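PDB 3M7K: restriction endonuclease PacI from Pseudomonas alcaligenes, which cleaves DNA at a rare eight-base-pair target site, using the beta-beta-alpha-metal active site of HNH restriction endonucleases. Local coordinates for residues G26-T29 / W30-S34; A49-L52 / A53-G56. One frame throughout, in Å; residues are numbered along the deposited sequence. Where two conformers were deposited one is given.

Overall arrangement
Interactions 1 and 2 are each made within a single helix and come in series along the chain: 26-34 lies near the start of helix 25-40, and 49-56 covers most of helix 48-55 and the glycine just after it. Their centres are about 11 Å apart and the two touch, with F51 packed on T29 and L33. Interaction 1 faces the bound DNA and contributes C27 to the first four-cysteine zinc site. Interaction 2 lies behind it, where its aromatic side chains reach strands 90-93 and 105-108, the hairpin that carries D92 of the magnesium site. Helix 25-40, which meets the bases, is thus joined through helix 48-55 to that hairpin, consistent with a link between DNA contact and active site.

Interaction 1 of 2, residues G26-T29 / W30-S34. With PT (platinum (II) ion), chain G; ZN (zinc ion), chain E; nucleotides of chain C.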
loop_
_atom_site.group_PDB
_atom_site.type_symbol
_atom_site.label_atom_id
_atom_site.label_comp_id
_atom_site.label_asym_id
_atom_site.label_seq_id
_atom_site.Cartn_x
_atom_site.Cartn_y
_atom_site.Cartn_z
ATOM N N GLY A 26 -12.038 19.274 -10.461
ATOM C CA GLY A 26 -11.105 20.267 -9.904
ATOM C C GLY A 26 -11.608 20.868 -8.607
ATOM O O GLY A 26 -10.853 21.017 -7.620
ATOM N N CYS A 27 -12.892 21.202 -8.592
ATOM C CA CYS A 27 -13.510 21.786 -7.404
ATOM C C CYS A 27 -13.586 20.774 -6.259
ATOM O O CYS A 27 -13.293 21.108 -5.109
ATOM C CB CYS A 27 -14.902 22.341 -7.724
ATOM S SG CYS A 27 -14.922 23.938 -8.620
ATOM N N MET A 28 -13.990 19.549 -6.571
ATOM C CA MET A 28 -14.079 18.495 -5.558
ATOM C C MET A 28 -12.680 18.143 -5.042
ATOM O O MET A 28 -12.486 17.981 -3.838
ATOM C CB MET A 28 -14.827 17.274 -6.113
ATOM C CG MET A 28 -14.902 16.044 -5.204
ATOM S SD MET A 28 -16.269 16.022 -4.021
ATOM C CE MET A 28 -15.661 17.130 -2.731
ATOM N N THR A 29 -11.697 18.046 -5.939
ATOM C CA THR A 29 -10.338 17.741 -5.494
ATOM C C THR A 29 -9.767 18.887 -4.638
ATOM O O THR A 29 -9.137 18.631 -3.619
ATOM C CB THR A 29 -9.408 17.343 -6.642
ATOM O OG1 THR A 29 -9.962 16.195 -7.291
ATOM C CG2 THR A 29 -8.042 16.955 -6.110
ATOM N N TRP A 30 -10.028 20.134 -5.021
ATOM C CA TRP A 30 -9.602 21.268 -4.194
ATOM C C TRP A 30 -10.235 21.254 -2.802
ATOM O O TRP A 30 -9.538 21.497 -1.802
ATOM C CB TRP A 30 -9.873 22.618 -4.878
ATOM C CG TRP A 30 -9.677 23.800 -3.941
ATOM C CD1 TRP A 30 -10.654 24.609 -3.428
ATOM C CD2 TRP A 30 -8.438 24.268 -3.391
ATOM N NE1 TRP A 30 -10.096 25.568 -2.610
ATOM C CE2 TRP A 30 -8.741 25.384 -2.570
ATOM C CE3 TRP A 30 -7.101 23.856 -3.513
ATOM C CZ2 TRP A 30 -7.754 26.099 -1.874
ATOM C CZ3 TRP A 30 -6.116 24.577 -2.836
ATOM C CH2 TRP A 30 -6.449 25.689 -2.032
ATOM N N GLN A 31 -11.539 20.981 -2.738
ATOM C CA GLN A 31 -12.266 20.878 -1.458
ATOM C C GLN A 31 -11.627 19.800 -0.571
ATOM O O GLN A 31 -11.381 20.023 0.621
ATOM C CB GLN A 31 -13.754 20.554 -1.720
ATOM C CG GLN A 31 -14.646 20.448 -0.471
ATOM C CD GLN A 31 -16.127 20.098 -0.795
ATOM O OE1 GLN A 31 -16.777 19.352 -0.054
ATOM N NE2 GLN A 31 -16.651 20.642 -1.900
ATOM N N ASN A 32 -11.318 18.648 -1.175
ATOM C CA ASN A 32 -10.713 17.549 -0.443
ATOM C C ASN A 32 -9.328 17.931 0.056
ATOM O O ASN A 32 -8.983 17.644 1.195
ATOM C CB ASN A 32 -10.628 16.291 -1.320
ATOM C CG ASN A 32 -11.975 15.572 -1.449
ATOM O OD1 ASN A 32 -12.768 15.537 -0.501
ATOM N ND2 ASN A 32 -12.232 14.995 -2.616
ATOM N N LEU A 33 -8.538 18.553 -0.818
ATOM C CA LEU A 33 -7.184 18.967 -0.486
ATOM C C LEU A 33 -7.211 19.887 0.736
ATOM O O LEU A 33 -6.451 19.674 1.683
ATOM C CB LEU A 33 -6.520 19.638 -1.697
ATOM C CG LEU A 33 -5.024 19.945 -1.632
ATOM C CD1 LEU A 33 -4.446 20.034 -3.034
ATOM C CD2 LEU A 33 -4.802 21.251 -0.892
ATOM N N SER A 34 -8.102 20.880 0.716
ATOM C CA SER A 34 -8.261 21.844 1.824
ATOM C C SER A 34 -8.660 21.201 3.147
ATOM O O SER A 34 -7.989 21.398 4.165
ATOM C CB SER A 34 -9.284 22.924 1.465
ATOM O OG SER A 34 -8.825 23.692 0.369
HETATM PT PT PT G . -18.231 16.624 -4.479
HETATM ZN ZN ZN E . -15.577 23.473 -10.772
ATOM P P DA C 3 -13.098 10.915 -6.472
ATOM O OP1 DA C 3 -12.726 10.182 -7.707
ATOM O OP2 DA C 3 -12.760 12.359 -6.352
ATOM O "O5'" DA C 3 -14.649 10.794 -6.202
ATOM C "C5'" DA C 3 -15.406 9.704 -6.686
ATOM C "C4'" DA C 3 -16.829 9.765 -6.127
ATOM O "O4'" DA C 3 -16.764 10.029 -4.703
ATOM C "C3'" DA C 3 -17.737 10.872 -6.660
ATOM O "O3'" DA C 3 -19.092 10.473 -6.494
ATOM C "C2'" DA C 3 -17.438 12.043 -5.728
ATOM C "C1'" DA C 3 -17.301 11.308 -4.394
ATOM N N9 DA C 3 -16.407 11.954 -3.431
ATOM C C8 DA C 3 -15.284 12.691 -3.685
ATOM N N7 DA C 3 -14.684 13.127 -2.600
ATOM C C5 DA C 3 -15.484 12.646 -1.562
ATOM C C6 DA C 3 -15.410 12.740 -0.147
ATOM N N6 DA C 3 -14.457 13.404 0.512
ATOM N N1 DA C 3 -16.359 12.114 0.581
ATOM C C2 DA C 3 -17.335 11.443 -0.044
ATOM N N3 DA C 3 -17.507 11.278 -1.355
ATOM C C4 DA C 3 -16.541 11.914 -2.062
ATOM P P DA C 2 -7.142 11.076 -3.676
ATOM O OP1 DA C 2 -6.653 10.205 -4.766
ATOM O OP2 DA C 2 -7.062 12.546 -3.833
ATOM O "O5'" DA C 2 -8.640 10.716 -3.270
ATOM C "C5'" DA C 2 -9.190 9.427 -3.633
ATOM C "C4'" DA C 2 -10.710 9.489 -3.708
ATOM O "O4'" DA C 2 -11.254 9.724 -2.385
ATOM C "C3'" DA C 2 -11.306 10.602 -4.563
ATOM O "O3'" DA C 2 -12.519 10.118 -5.201
ATOM C "C2'" DA C 2 -11.593 11.743 -3.581
ATOM C "C1'" DA C 2 -11.912 10.980 -2.290
ATOM N N9 DA C 2 -11.416 11.572 -1.044
ATOM C C8 DA C 2 -10.539 12.610 -0.855
ATOM N N7 DA C 2 -10.291 12.895 0.410
ATOM C C5 DA C 2 -11.051 11.962 1.100
ATOM C C6 DA C 2 -11.223 11.703 2.477
ATOM N N6 DA C 2 -10.596 12.411 3.424
ATOM N N1 DA C 2 -12.060 10.688 2.838
ATOM C C2 DA C 2 -12.682 9.992 1.876
ATOM N N3 DA C 2 -12.593 10.144 0.538
ATOM C C4 DA C 2 -11.750 11.148 0.224
HETATM O O HOH W 1 -11.216 14.532 -5.404
#
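N32 lies one helical turn after M28, and its backbone N donates to M28 O over 3.0 Å, one of four successive i to i+4 bonds that bind the 26-29 turn to 30-33. From there the N32 side chain runs out to the DNA. CB rests against the carbonyl oxygens of M28 and T29. With CG set beside the backbone N (chi1 -77°), the amide is directed back along the helix, past M28 O, and N32 CG meets C8 of DA2 of chain C at 3.3 Å. The two amide ends then grip the next base: OD1 accepts from N6 of DA3 at 2.9 Å, and ND2 donates to N7 of DA3 at 3.1 Å in a fairly straight bond of 163°. ND2 also donates to a water that in turn donates to T29 OG1 and to the phosphate oxygen OP2 of DA3. T29 OG1 is itself bonded to K25 O. An alanine in place of N32 would probably cost N6 and N7 of DA3 the two bonds from this amide, and the bridging water its amide donor.

M28 borders the same base, its SD 3.5 Å from C8 of DA3. That sulfur binds the platinum ion, a site shared with M23, while CE packs against the side chain of Q31. C27 SG holds the zinc ion at 2.3 Å, together with C4, C7 and C24. Since N6 and N7 form a donor-acceptor pair on the major-groove edge of adenine, the matching amide of N32 implies direct readout of that base, consistent with recognition of the target sequence, and the water ties this readout to the phosphate backbone.

Interaction 2 of 2, residues A49-L52 / A53-G56; sequences ATFL and AWYG
F51 packs against both W54 and Y55, three and four places further along helix 48-55, and the three form an aromatic cluster on the side facing the protein interior, with W54 partly exposed. The F51 and Y55 side chains leave the helix in the same direction, flank to flank. Y55 CB sits over one face of the F51 ring, toward its rim, a CH-pi contact of 4.2 Å from CB to the centroid, and F51 CZ meets Y55 CD2 at 3.6 Å. The rings lie at 23° with centroids 5.1 Å apart, displaced so far that one covers little of the other. F51 CE1 approaches W54 CE3 at 3.8 Å, again between displaced rings (30°). In the backbone the bond from Y55 N to F51 O is short, at 2.7 Å.

The cluster is wedged between helix 25-40 and the beta hairpin of the beta-beta-alpha-metal fold: W54 covers V91 and L107, and, with CG anti to the backbone N (chi1 175°), the F51 ring is carried out to T29, L33 and V91. Y55 OH is hydrogen-bonded to L89 O, and R61 makes a cation-pi contact with the Y55 ring.

On the opposite, solvent side the helix is dressed sparsely. A49 and A53 offer only methyl groups there, and A53 N reaches A49 O at 3.2 Å. L52 O receives a weak bond from G56 N; the positive phi of G56, readily adopted by glycine, turns the chain out of the helix. A water donates to L52 O at 2.7 Å and to G56 O, bridging the last turn.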
loop_
_atom_site.group_PDB
_atom_site.type_symbol
_atom_site.label_atom_id
_atom_site.label_comp_id
_atom_site.label_asym_id
_atom_site.label_seq_id
_atom_site.Cartn_x
_atom_site.Cartn_y
_atom_site.Cartn_z
ATOM N N ALA A 49 -7.306 29.069 -7.369
ATOM C CA ALA A 49 -6.917 29.453 -8.745
ATOM C C ALA A 49 -5.608 28.796 -9.250
ATOM O O ALA A 49 -5.538 28.291 -10.397
ATOM C CB ALA A 49 -6.848 31.004 -8.881
ATOM N N THR A 50 -4.583 28.822 -8.398
ATOM C CA THR A 50 -3.330 28.165 -8.748
ATOM C C THR A 50 -3.513 26.644 -8.790
ATOM O O THR A 50 -2.976 25.986 -9.696
ATOM C CB THR A 50 -2.108 28.587 -7.868
ATOM O OG1 THR A 50 -0.960 27.826 -8.271
ATOM C CG2 THR A 50 -2.345 28.315 -6.408
ATOM N N PHE A 51 -4.293 26.089 -7.865
ATOM C CA PHE A 51 -4.555 24.648 -7.896
ATOM C C PHE A 51 -5.252 24.227 -9.176
ATOM O O PHE A 51 -4.874 23.229 -9.768
ATOM C CB PHE A 51 -5.363 24.142 -6.695
ATOM C CG PHE A 51 -5.720 22.673 -6.810
ATOM C CD1 PHE A 51 -4.744 21.689 -6.640
ATOM C CD2 PHE A 51 -7.006 22.285 -7.162
ATOM C CE1 PHE A 51 -5.073 20.326 -6.785
ATOM C CE2 PHE A 51 -7.342 20.947 -7.316
ATOM C CZ PHE A 51 -6.374 19.963 -7.127
ATOM N N LEU A 52 -6.263 24.986 -9.598
ATOM C CA LEU A 52 -7.027 24.634 -10.802
ATOM C C LEU A 52 -6.154 24.686 -12.047
ATOM O O LEU A 52 -6.285 23.820 -12.919
ATOM C CB LEU A 52 -8.291 25.487 -10.972
ATOM C CG LEU A 52 -9.452 25.318 -9.977
ATOM C CD1 LEU A 52 -10.600 26.240 -10.390
ATOM C CD2 LEU A 52 -9.959 23.896 -9.871
ATOM N N ALA A 53 -5.245 25.658 -12.114
ATOM C CA ALA A 53 -4.296 25.715 -13.229
ATOM C C ALA A 53 -3.308 24.556 -13.168
ATOM O O ALA A 53 -2.939 23.989 -14.198
ATOM C CB ALA A 53 -3.544 27.063 -13.262
ATOM N N TRP A 54 -2.866 24.231 -11.955
ATOM C CA TRP A 54 -1.946 23.120 -11.728
ATOM C C TRP A 54 -2.625 21.798 -12.101
ATOM O O TRP A 54 -2.003 20.936 -12.745
ATOM C CB TRP A 54 -1.468 23.140 -10.277
ATOM C CG TRP A 54 -0.503 22.046 -9.901
ATOM C CD1 TRP A 54 0.869 22.078 -10.002
ATOM C CD2 TRP A 54 -0.841 20.769 -9.378
ATOM N NE1 TRP A 54 1.399 20.886 -9.568
ATOM C CE2 TRP A 54 0.371 20.063 -9.180
ATOM C CE3 TRP A 54 -2.055 20.142 -9.053
ATOM C CZ2 TRP A 54 0.402 18.751 -8.663
ATOM C CZ3 TRP A 54 -2.021 18.838 -8.539
ATOM C CH2 TRP A 54 -0.798 18.162 -8.348
ATOM N N TYR A 55 -3.898 21.655 -11.733
ATOM C CA TYR A 55 -4.616 20.384 -11.892
ATOM C C TYR A 55 -4.928 20.107 -13.366
ATOM O O TYR A 55 -5.088 18.948 -13.776
ATOM C CB TYR A 55 -5.909 20.381 -11.056
ATOM C CG TYR A 55 -6.515 18.999 -10.777
ATOM C CD1 TYR A 55 -7.831 18.713 -11.138
ATOM C CD2 TYR A 55 -5.783 18.000 -10.130
ATOM C CE1 TYR A 55 -8.410 17.457 -10.875
ATOM C CE2 TYR A 55 -6.344 16.732 -9.870
ATOM C CZ TYR A 55 -7.666 16.479 -10.240
ATOM O OH TYR A 55 -8.232 15.263 -9.997
ATOM N N GLY A 56 -5.017 21.178 -14.151
ATOM C CA GLY A 56 -5.327 21.075 -15.563
ATOM C C GLY A 56 -6.628 20.347 -15.858
ATOM O O GLY A 56 -7.626 20.461 -15.130
HETATM O O HOH W 2 -8.432 22.290 -13.474
#